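Local coordinates for actin binding protein family protein (Entamoeba histolytica HM-1:IMSS, PDB 6K2F) that probably binds actin monomers and inhibits actin polymerization through ADF-homology domains, of which this chain is the N-terminal one, at residues A[102-105]-A[106-110]; A[119-122]-A[123-127]. All blocks are in the same frame, centred on the assembly; numbering follows the deposited sequence.

Contact 1: residues A[102-105]-A[106-110]; sequences KARF and RTTLG
Arg106 sends CG between its backbone N and carbonyl carbon (chi1 86°), and a bend at chi3 then lays its guanidinium back over Ala103, while Thr108 keeps OG1 beside its own N (chi1 -57°), within reach of Arg104 O. Both pairings lie along one short helix, 103-109, which directly precedes strand 114-120 in the ADF-homology fold. Ala103 CA sits over one face of the guanidinium; Ala103 CB touches Arg106 NH1 at 3.3 Å. The charge itself is met elsewhere, by a salt bridge from Arg106 NH2 to Glu117.

Arg104 O takes two bonds from a single residue: Thr108 OG1 at 2.7 Å and Thr108 N at 3.0 Å. They arrive from opposite faces of the carbonyl plane, and the N-H bond is bent to 138°. Thr107 OG1 lies near two carbonyls, 2.9 Å from Arg104 O and 3.2 Å from Ala103 O. The Arg104 chain, bent at chi2 and chi3, passes CG near Thr108 OG1, and its NE bonds to Ile2 O.

On the inward side Phe105 is buried, stacked edge-to-face with Tyr63, and Leu109 CD1 meets the edge of its ring. Leu4 and Phe114 touch both residues, so this side of the helix packs against the sheet. Leu109 N donates to Phe105 O. At the N-terminal end of the helix, water 1 donates to Lys102 O at 2.6 Å and accepts from Arg106 N at 2.9 Å.

Contact 2: residues A[119-122]-A[123-127]; sequences HGTV and FSDFG
Asp125 OD2 accepts a hydrogen bond from Thr121 N at 2.8 Å, nearly straight at 163°, through the lone pair turned away from OD1; the bond is probably strengthened by the carboxylate's charge. A weak second bond reaches the same oxygen from Val122 N, at 3.3 Å. Asp125 places CG beside its own N and anti to its carbonyl carbon (chi1 -71°), which directs the carboxylate back at these two amides. Water 2 adds a third donor to OD2 and also lies 2.5 Å from Thr121 OG1, tying that hydroxyl to the carboxylate indirectly.

The backbone closes the same turn. Asp125 N donates to Val122 O at 3.0 Å, from well above the carbonyl plane, as residues 123-125 wind into a 3-10 turn. This turn carries the chain of the ADF-homology domain from the end of strand 114-120 towards helix 127-137, and Gly120 is still paired to Ala84 and Ile86 in the sheet.

Van der Waals contacts lie on both flanks. Phe126 is buried, its CZ 3.5 Å from Gly120 CA, which also lies 3.3 Å from Asp125 OD2. Leu83, Tyr85 and Leu56 also touch Phe126, while Phe123 meets Tyr85 edge-to-face. On the outer flank the Val122 CG2 methyl rests against polar oxygens, 3.3 Å from Ser124 OG and 3.5 Å from Asp125 OD2.

Overall arrangement
The two contacts follow one another along the chain, joined by strand 114-120, and lie on opposite sides of the chain's centre, their own centres about 21 Å apart. Contact 1 is largely a surface contact within one helix, with Phe105 as its buried residue; contact 2 is partly buried, with Gly120 and Phe126 inside. Their polar chemistry also differs: in 102-110 a threonine hydroxyl bonds to a helix carbonyl, whereas in 119-127 a carboxylate collects amides at a strand end. Both also pack against strand 77-85, through Phe105 on Leu82 and Phe126 on Leu83. The two touch directly where Lys102 NZ lies 3.3 Å from His119 ND1.

Contact 1: residues A[102-105]-A[106-110]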
loop_
_atom_site.group_PDB
_atom_site.type_symbol
_atom_site.label_atom_id
_atom_site.label_comp_id
_atom_site.label_asym_id
_atom_site.label_seq_id
_atom_site.Cartn_x
_atom_site.Cartn_y
_atom_site.Cartn_z
ATOM N N LYS A 102 19.828 -11.907 -10.273
ATOM C CA LYS A 102 18.720 -12.219 -9.319
ATOM C C LYS A 102 19.282 -12.490 -7.922
ATOM O O LYS A 102 18.661 -12.062 -6.936
ATOM C CB LYS A 102 17.933 -13.471 -9.724
ATOM C CG LYS A 102 16.868 -13.292 -10.789
ATOM C CD LYS A 102 15.932 -14.492 -10.863
ATOM C CE LYS A 102 16.602 -15.742 -11.402
ATOM N NZ LYS A 102 15.634 -16.856 -11.566
ATOM N N ALA A 103 20.386 -13.228 -7.823
ATOM C CA ALA A 103 20.933 -13.711 -6.532
ATOM C C ALA A 103 21.428 -12.522 -5.705
ATOM O O ALA A 103 21.543 -12.662 -4.474
ATOM C CB ALA A 103 22.034 -14.718 -6.754
ATOM N N ARG A 104 21.702 -11.384 -6.352
ATOM C CA ARG A 104 22.276 -10.215 -5.643
ATOM C C ARG A 104 21.239 -9.684 -4.642
ATOM O O ARG A 104 21.662 -9.112 -3.640
ATOM C CB ARG A 104 22.723 -9.128 -6.628
ATOM C CG ARG A 104 23.900 -8.313 -6.112
ATOM C CD ARG A 104 25.213 -9.078 -6.187
ATOM N NE ARG A 104 25.522 -9.419 -7.570
ATOM C CZ ARG A 104 25.505 -10.642 -8.096
ATOM N NH1 ARG A 104 25.211 -11.695 -7.350
ATOM N NH2 ARG A 104 25.791 -10.817 -9.375
ATOM N N PHE A 105 19.930 -9.865 -4.858
ATOM C CA PHE A 105 18.903 -9.305 -3.939
ATOM C C PHE A 105 19.033 -9.973 -2.567
ATOM O O PHE A 105 19.128 -9.247 -1.566
ATOM C CB PHE A 105 17.497 -9.410 -4.532
ATOM C CG PHE A 105 17.292 -8.465 -5.692
ATOM C CD1 PHE A 105 16.983 -7.135 -5.478
ATOM C CD2 PHE A 105 17.437 -8.900 -7.001
ATOM C CE1 PHE A 105 16.825 -6.254 -6.536
ATOM C CE2 PHE A 105 17.271 -8.017 -8.058
ATOM C CZ PHE A 105 16.964 -6.702 -7.830
ATOM N N ARG A 106 19.045 -11.304 -2.503
ATOM C CA ARG A 106 19.070 -12.010 -1.195
ATOM C C ARG A 106 20.413 -11.730 -0.523
ATOM O O ARG A 106 20.441 -11.541 0.693
ATOM C CB ARG A 106 18.776 -13.505 -1.361
ATOM C CG ARG A 106 19.979 -14.376 -1.693
ATOM C CD ARG A 106 19.582 -15.842 -1.728
ATOM N NE ARG A 106 18.941 -16.150 -3.000
ATOM C CZ ARG A 106 19.590 -16.416 -4.130
ATOM N NH1 ARG A 106 20.915 -16.421 -4.156
ATOM N NH2 ARG A 106 18.909 -16.668 -5.236
ATOM N N THR A 107 21.502 -11.696 -1.300
ATOM C CA THR A 107 22.864 -11.518 -0.755
ATOM C C THR A 107 22.974 -10.111 -0.150
ATOM O O THR A 107 23.625 -9.958 0.897
ATOM C CB THR A 107 23.917 -11.882 -1.807
ATOM O OG1 THR A 107 23.754 -11.003 -2.911
ATOM C CG2 THR A 107 23.797 -13.313 -2.283
ATOM N N THR A 108 22.326 -9.126 -0.758
ATOM C CA THR A 108 22.449 -7.702 -0.373
ATOM C C THR A 108 21.457 -7.365 0.736
ATOM O O THR A 108 21.859 -6.670 1.710
ATOM C CB THR A 108 22.242 -6.782 -1.577
ATOM O OG1 THR A 108 23.202 -7.174 -2.567
ATOM C CG2 THR A 108 22.409 -5.329 -1.204
ATOM N N LEU A 109 20.210 -7.806 0.582
ATOM C CA LEU A 109 19.112 -7.341 1.461
ATOM C C LEU A 109 18.955 -8.286 2.653
ATOM O O LEU A 109 18.465 -7.822 3.685
ATOM C CB LEU A 109 17.838 -7.203 0.637
ATOM C CG LEU A 109 17.966 -6.184 -0.502
ATOM C CD1 LEU A 109 16.702 -6.095 -1.306
ATOM C CD2 LEU A 109 18.370 -4.815 0.050
ATOM N N GLY A 110 19.389 -9.538 2.521
ATOM C CA GLY A 110 19.353 -10.528 3.616
ATOM C C GLY A 110 18.589 -11.765 3.199
ATOM O O GLY A 110 17.613 -11.637 2.436
HETATM O O HOH W 1 17.914 -12.986 -4.603
#

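Contact 2: residues A[119-122]-A[123-127]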
loop_
_atom_site.group_PDB
_atom_site.type_symbol
_atom_site.label_atom_id
_atom_site.label_comp_id
_atom_site.label_asym_id
_atom_site.label_seq_id
_atom_site.Cartn_x
_atom_site.Cartn_y
_atom_site.Cartn_z
ATOM N N HIS A 119 10.470 -16.416 -11.291
ATOM C CA HIS A 119 11.004 -16.131 -12.643
ATOM C C HIS A 119 9.853 -16.255 -13.637
ATOM O O HIS A 119 9.170 -17.284 -13.620
ATOM C CB HIS A 119 12.156 -17.086 -12.927
ATOM C CG HIS A 119 12.765 -16.923 -14.272
ATOM N ND1 HIS A 119 14.032 -16.398 -14.436
ATOM C CD2 HIS A 119 12.319 -17.257 -15.503
ATOM C CE1 HIS A 119 14.326 -16.396 -15.732
ATOM N NE2 HIS A 119 13.300 -16.915 -16.403
ATOM N N GLY A 120 9.585 -15.227 -14.430
ATOM C CA GLY A 120 8.505 -15.259 -15.429
ATOM C C GLY A 120 8.999 -14.700 -16.741
ATOM O O GLY A 120 9.957 -13.929 -16.719
ATOM N N THR A 121 8.398 -15.116 -17.853
ATOM C CA THR A 121 8.867 -14.690 -19.203
ATOM C C THR A 121 7.774 -13.929 -19.941
ATOM O O THR A 121 8.069 -13.414 -21.017
ATOM C CB THR A 121 9.359 -15.898 -20.005
ATOM O OG1 THR A 121 8.234 -16.727 -20.329
ATOM C CG2 THR A 121 10.407 -16.684 -19.236
ATOM N N VAL A 122 6.555 -13.910 -19.412
ATOM C CA VAL A 122 5.397 -13.215 -20.050
ATOM C C VAL A 122 4.634 -12.514 -18.925
ATOM O O VAL A 122 4.745 -12.940 -17.749
ATOM C CB VAL A 122 4.510 -14.195 -20.835
ATOM C CG1 VAL A 122 5.217 -14.795 -22.025
ATOM C CG2 VAL A 122 4.031 -15.314 -19.949
ATOM N N PHE A 123 3.886 -11.480 -19.258
ATOM C CA PHE A 123 3.071 -10.730 -18.277
ATOM C C PHE A 123 2.134 -11.669 -17.520
ATOM O O PHE A 123 1.922 -11.483 -16.294
ATOM C CB PHE A 123 2.242 -9.659 -18.963
ATOM C CG PHE A 123 2.984 -8.430 -19.430
ATOM C CD1 PHE A 123 4.344 -8.431 -19.685
ATOM C CD2 PHE A 123 2.261 -7.271 -19.658
ATOM C CE1 PHE A 123 4.971 -7.283 -20.117
ATOM C CE2 PHE A 123 2.895 -6.119 -20.090
ATOM C CZ PHE A 123 4.244 -6.131 -20.310
ATOM N N SER A 124 1.595 -12.669 -18.193
ATOM C CA SER A 124 0.583 -13.590 -17.626
ATOM C C SER A 124 1.227 -14.519 -16.578
ATOM O O SER A 124 0.473 -15.225 -15.874
ATOM C CB SER A 124 -0.120 -14.349 -18.725
ATOM O OG SER A 124 0.769 -15.187 -19.454
ATOM N N ASP A 125 2.551 -14.526 -16.447
ATOM C CA ASP A 125 3.238 -15.212 -15.321
ATOM C C ASP A 125 3.109 -14.436 -14.014
ATOM O O ASP A 125 3.497 -14.987 -12.946
ATOM C CB ASP A 125 4.712 -15.468 -15.603
ATOM C CG ASP A 125 4.953 -16.543 -16.642
ATOM O OD1 ASP A 125 4.087 -17.469 -16.801
ATOM O OD2 ASP A 125 6.010 -16.448 -17.317
ATOM N N PHE A 126 2.610 -13.213 -14.077
ATOM C CA PHE A 126 2.477 -12.318 -12.912
ATOM C C PHE A 126 1.012 -11.958 -12.736
ATOM O O PHE A 126 0.124 -12.645 -13.275
ATOM C CB PHE A 126 3.455 -11.156 -13.096
ATOM C CG PHE A 126 4.880 -11.618 -13.268
ATOM C CD1 PHE A 126 5.598 -12.121 -12.195
ATOM C CD2 PHE A 126 5.527 -11.544 -14.494
ATOM C CE1 PHE A 126 6.902 -12.568 -12.335
ATOM C CE2 PHE A 126 6.852 -11.957 -14.625
ATOM C CZ PHE A 126 7.539 -12.470 -13.551
ATOM N N GLY A 127 0.758 -10.903 -11.968
ATOM C CA GLY A 127 -0.593 -10.624 -11.477
ATOM C C GLY A 127 -1.060 -11.682 -10.492
ATOM O O GLY A 127 -0.319 -12.624 -10.151
HETATM O O HOH W 2 6.812 -18.332 -18.954
#